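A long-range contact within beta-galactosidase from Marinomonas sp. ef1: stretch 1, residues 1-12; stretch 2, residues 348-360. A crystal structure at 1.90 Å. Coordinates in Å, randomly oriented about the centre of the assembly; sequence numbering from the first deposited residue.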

# COMPACT_ATOMS: atom_id res chain seq x y z
N MET A 1 37.67 -34.13 -4.71
CA MET A 1 37.18 -33.35 -3.53
C MET A 1 38.33 -32.92 -2.63
O MET A 1 38.49 -33.43 -1.51
CB MET A 1 36.15 -34.17 -2.75
CG MET A 1 34.92 -34.52 -3.57
SD MET A 1 33.63 -35.25 -2.58
CE MET A 1 32.52 -35.81 -3.87
N LYS A 2 39.12 -31.98 -3.13
CA LYS A 2 40.31 -31.48 -2.44
C LYS A 2 40.20 -29.98 -2.16
O LYS A 2 39.45 -29.28 -2.84
CB LYS A 2 41.54 -31.76 -3.27
CG LYS A 2 41.78 -33.25 -3.48
CD LYS A 2 43.16 -33.51 -4.03
CE LYS A 2 43.47 -35.00 -4.04
NZ LYS A 2 42.70 -35.72 -5.10
N LEU A 3 40.94 -29.51 -1.16
CA LEU A 3 40.92 -28.11 -0.76
C LEU A 3 42.22 -27.39 -1.14
O LEU A 3 43.29 -27.99 -1.19
CB LEU A 3 40.69 -27.98 0.74
CG LEU A 3 39.37 -28.55 1.27
CD1 LEU A 3 39.30 -28.29 2.76
CD2 LEU A 3 38.15 -27.96 0.58
N GLY A 4 42.09 -26.09 -1.39
CA GLY A 4 43.20 -25.24 -1.78
C GLY A 4 43.13 -23.86 -1.15
O GLY A 4 42.14 -23.51 -0.51
N VAL A 5 44.18 -23.07 -1.34
CA VAL A 5 44.14 -21.66 -0.95
C VAL A 5 45.00 -20.79 -1.87
O VAL A 5 46.01 -21.24 -2.41
CB VAL A 5 44.55 -21.50 0.53
CG1 VAL A 5 46.04 -21.72 0.74
CG2 VAL A 5 44.12 -20.14 1.07
N CYS A 6 44.56 -19.54 -2.07
CA CYS A 6 45.33 -18.53 -2.78
C CYS A 6 46.19 -17.79 -1.75
O CYS A 6 45.68 -17.34 -0.73
CB CYS A 6 44.39 -17.55 -3.49
SG CYS A 6 43.30 -18.36 -4.67
N TYR A 7 47.49 -17.69 -2.04
CA TYR A 7 48.51 -17.27 -1.07
C TYR A 7 49.48 -16.25 -1.67
O TYR A 7 49.80 -16.31 -2.87
CB TYR A 7 49.27 -18.53 -0.63
CG TYR A 7 50.37 -18.34 0.40
CD1 TYR A 7 50.17 -17.57 1.54
CD2 TYR A 7 51.59 -19.00 0.26
CE1 TYR A 7 51.18 -17.44 2.50
CE2 TYR A 7 52.60 -18.87 1.21
CZ TYR A 7 52.40 -18.10 2.32
OH TYR A 7 53.40 -17.98 3.26
N TYR A 8 49.93 -15.30 -0.84
CA TYR A 8 50.85 -14.22 -1.25
C TYR A 8 52.06 -14.16 -0.32
O TYR A 8 52.14 -13.29 0.54
CB TYR A 8 50.07 -12.90 -1.35
CG TYR A 8 48.97 -13.07 -2.38
CD1 TYR A 8 47.73 -13.58 -2.00
CD2 TYR A 8 49.22 -12.85 -3.72
CE1 TYR A 8 46.74 -13.81 -2.94
CE2 TYR A 8 48.23 -13.07 -4.67
CZ TYR A 8 46.99 -13.55 -4.26
OH TYR A 8 46.02 -13.78 -5.18
N PRO A 9 53.01 -15.10 -0.48
CA PRO A 9 54.21 -15.07 0.37
C PRO A 9 54.97 -13.73 0.29
O PRO A 9 55.51 -13.27 1.30
CB PRO A 9 55.06 -16.22 -0.16
CG PRO A 9 54.57 -16.46 -1.54
CD PRO A 9 53.11 -16.12 -1.53
N GLU A 10 54.95 -13.11 -0.89
CA GLU A 10 55.54 -11.78 -1.08
C GLU A 10 54.89 -10.64 -0.26
O GLU A 10 55.46 -9.54 -0.17
CB GLU A 10 55.62 -11.41 -2.58
CG GLU A 10 54.32 -10.94 -3.25
CD GLU A 10 53.43 -12.04 -3.80
OE1 GLU A 10 53.48 -13.22 -3.33
OE2 GLU A 10 52.65 -11.70 -4.72
N HIS A 11 53.70 -10.87 0.32
CA HIS A 11 53.08 -9.90 1.22
C HIS A 11 53.47 -10.03 2.69
O HIS A 11 53.09 -9.17 3.49
CB HIS A 11 51.56 -9.97 1.10
CG HIS A 11 51.04 -9.61 -0.26
ND1 HIS A 11 49.71 -9.70 -0.59
CD2 HIS A 11 51.67 -9.18 -1.37
CE1 HIS A 11 49.55 -9.35 -1.85
NE2 HIS A 11 50.72 -9.02 -2.35
N TRP A 12 54.19 -11.10 3.04
CA TRP A 12 54.46 -11.44 4.45
C TRP A 12 55.96 -11.65 4.68
O TRP A 12 56.65 -12.12 3.79
CB TRP A 12 53.68 -12.71 4.88
CG TRP A 12 52.22 -12.66 4.51
CD1 TRP A 12 51.60 -13.40 3.55
CD2 TRP A 12 51.23 -11.77 5.03
NE1 TRP A 12 50.27 -13.05 3.46
CE2 TRP A 12 50.02 -12.03 4.35
CE3 TRP A 12 51.24 -10.77 6.02
CZ2 TRP A 12 48.83 -11.34 4.62
CZ3 TRP A 12 50.05 -10.07 6.29
CH2 TRP A 12 48.86 -10.38 5.60
N LEU A 348 38.71 -29.52 -7.08
CA LEU A 348 39.42 -28.68 -6.13
C LEU A 348 38.57 -27.45 -5.82
O LEU A 348 38.03 -26.87 -6.74
CB LEU A 348 40.74 -28.24 -6.75
CG LEU A 348 41.60 -27.23 -6.00
CD1 LEU A 348 42.05 -27.82 -4.68
CD2 LEU A 348 42.78 -26.83 -6.88
N VAL A 349 38.47 -27.08 -4.55
CA VAL A 349 37.92 -25.78 -4.14
C VAL A 349 39.01 -25.02 -3.38
O VAL A 349 39.44 -25.45 -2.30
CB VAL A 349 36.68 -25.95 -3.24
CG1 VAL A 349 36.25 -24.63 -2.61
CG2 VAL A 349 35.55 -26.56 -4.07
N SER A 350 39.44 -23.90 -3.95
CA SER A 350 40.51 -23.08 -3.39
C SER A 350 39.95 -21.75 -2.88
O SER A 350 39.24 -21.06 -3.61
CB SER A 350 41.62 -22.88 -4.45
OG SER A 350 42.50 -21.83 -4.12
N TYR A 351 40.28 -21.41 -1.64
CA TYR A 351 39.81 -20.17 -1.04
C TYR A 351 40.73 -19.00 -1.38
O TYR A 351 41.80 -19.19 -1.95
CB TYR A 351 39.69 -20.32 0.48
CG TYR A 351 38.86 -21.49 0.92
CD1 TYR A 351 37.47 -21.43 0.91
CD2 TYR A 351 39.45 -22.67 1.35
CE1 TYR A 351 36.70 -22.50 1.31
CE2 TYR A 351 38.69 -23.75 1.75
CZ TYR A 351 37.31 -23.66 1.73
OH TYR A 351 36.55 -24.74 2.13
N PHE A 352 40.30 -17.79 -1.03
CA PHE A 352 41.09 -16.59 -1.31
C PHE A 352 40.65 -15.44 -0.41
O PHE A 352 39.49 -15.02 -0.44
CB PHE A 352 40.96 -16.20 -2.78
CG PHE A 352 41.46 -14.81 -3.08
CD1 PHE A 352 40.73 -13.70 -2.68
CD2 PHE A 352 42.65 -14.62 -3.75
CE1 PHE A 352 41.19 -12.42 -2.95
CE2 PHE A 352 43.11 -13.34 -4.02
CZ PHE A 352 42.38 -12.25 -3.62
N ARG A 353 41.59 -14.92 0.38
CA ARG A 353 42.95 -15.44 0.38
C ARG A 353 43.26 -16.16 1.69
O ARG A 353 42.39 -16.34 2.53
CB ARG A 353 43.95 -14.30 0.16
CG ARG A 353 43.46 -12.94 0.62
CD ARG A 353 44.35 -11.82 0.09
NE ARG A 353 45.70 -11.89 0.66
CZ ARG A 353 46.69 -11.07 0.33
NH1 ARG A 353 46.48 -10.11 -0.57
NH2 ARG A 353 47.88 -11.20 0.90
N TRP A 354 44.52 -16.57 1.85
CA TRP A 354 44.95 -17.28 3.05
C TRP A 354 44.90 -16.36 4.27
O TRP A 354 44.42 -16.75 5.33
CB TRP A 354 46.36 -17.84 2.86
CG TRP A 354 47.03 -18.20 4.15
CD1 TRP A 354 48.08 -17.55 4.74
CD2 TRP A 354 46.71 -19.30 5.02
NE1 TRP A 354 48.42 -18.18 5.91
CE2 TRP A 354 47.60 -19.25 6.11
CE3 TRP A 354 45.75 -20.32 4.97
CZ2 TRP A 354 47.56 -20.18 7.14
CZ3 TRP A 354 45.71 -21.24 6.00
CH2 TRP A 354 46.61 -21.16 7.07
N ARG A 355 45.42 -15.15 4.11
CA ARG A 355 45.44 -14.17 5.20
C ARG A 355 45.06 -12.80 4.65
O ARG A 355 45.64 -12.34 3.68
CB ARG A 355 46.84 -14.14 5.80
CG ARG A 355 47.02 -13.22 7.00
CD ARG A 355 48.44 -13.33 7.53
NE ARG A 355 48.73 -12.31 8.52
CZ ARG A 355 49.91 -12.11 9.10
NH1 ARG A 355 50.96 -12.89 8.81
NH2 ARG A 355 50.05 -11.12 9.98
N GLN A 356 44.07 -12.16 5.29
CA GLN A 356 43.58 -10.84 4.89
C GLN A 356 44.72 -9.83 4.93
O GLN A 356 45.41 -9.72 5.94
CB GLN A 356 42.45 -10.41 5.84
CG GLN A 356 41.87 -9.02 5.59
CD GLN A 356 40.75 -8.67 6.55
OE1 GLN A 356 40.17 -9.54 7.23
NE2 GLN A 356 40.42 -7.38 6.61
N ALA A 357 44.93 -9.10 3.83
CA ALA A 357 46.06 -8.16 3.74
C ALA A 357 45.70 -6.85 4.46
O ALA A 357 44.57 -6.41 4.37
CB ALA A 357 46.40 -7.89 2.29
N PRO A 358 46.67 -6.23 5.17
CA PRO A 358 46.37 -4.98 5.86
C PRO A 358 46.54 -3.72 4.99
O PRO A 358 46.26 -2.61 5.47
CB PRO A 358 47.38 -4.97 7.01
CG PRO A 358 48.57 -5.62 6.41
CD PRO A 358 48.03 -6.70 5.49
N PHE A 359 46.96 -3.89 3.73
CA PHE A 359 47.22 -2.78 2.81
C PHE A 359 46.53 -3.01 1.46
O PHE A 359 46.09 -4.12 1.15
CB PHE A 359 48.74 -2.59 2.58
CG PHE A 359 49.47 -3.87 2.25
CD1 PHE A 359 49.41 -4.42 0.98
CD2 PHE A 359 50.17 -4.55 3.24
CE1 PHE A 359 50.06 -5.61 0.69
CE2 PHE A 359 50.83 -5.73 2.96
CZ PHE A 359 50.77 -6.27 1.67
N GLY A 360 46.45 -1.93 0.67
CA GLY A 360 45.94 -1.99 -0.71
C GLY A 360 44.43 -1.99 -0.84
O GLY A 360 43.70 -1.88 0.16

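Two segments whose touching residues lie at least 341 positions apart in sequence join as neighbouring parallel strands, continue into a cluster of side chains, and bury 1062 Å² between them. Leu-348 opens the pairing beside Lys-2; its side chain (t, p) lays CD1 3.7 Å from Gly-4 N, covering backbone that carries no side chain of its own. Val-349 bonds through both its polar backbone atoms, N to Lys-2 O (3.0 Å) and O to Gly-4 N (2.9 Å), as parallel strands require. Ser-350 faces Gly-4 with CA atoms only 3.8 Å apart; a CB on Gly-4 would lie 3.0 Å from Ser-350 CB, so glycine permits this close approach. Tyr-351 repeats the ladder, N to Gly-4 O (3.0 Å) and O to Cys-6 N (2.8 Å), while its side chain shares a sheet face with Leu-3 and Val-5. On the face of Cys-6, Phe-352 turns its ring edge to the small thiol residue, with CD2 3.4 Å from Cys-6 CB.

A cis peptide bond precedes Arg-353, whose long side chain reaches His-11: NH2 donates to ND1 at 2.8 Å, near the imidazole plane, and one guanidinium face lies against the Tyr-8 ring. Trp-354 N then bonds to Cys-6 O (2.9 Å), extending the backbone links past the bend; its CB packs 3.7 Å from Val-5 CG2. Arg-355, fully extended, lays its guanidinium flat on Trp-12, planes at 5° and centres 3.9 Å apart, and its CD also sits over the indole's six-membered ring, so charge and aliphatic chain both use the broad surface. Gln-356 O, 3.5 Å from Trp-12 CH2, is buried without a polar partner. Pro-358 CD packs 3.8 Å from that same Trp-12 CH2, and Phe-359 closes the contact by pointing its ring edge at the face of His-11.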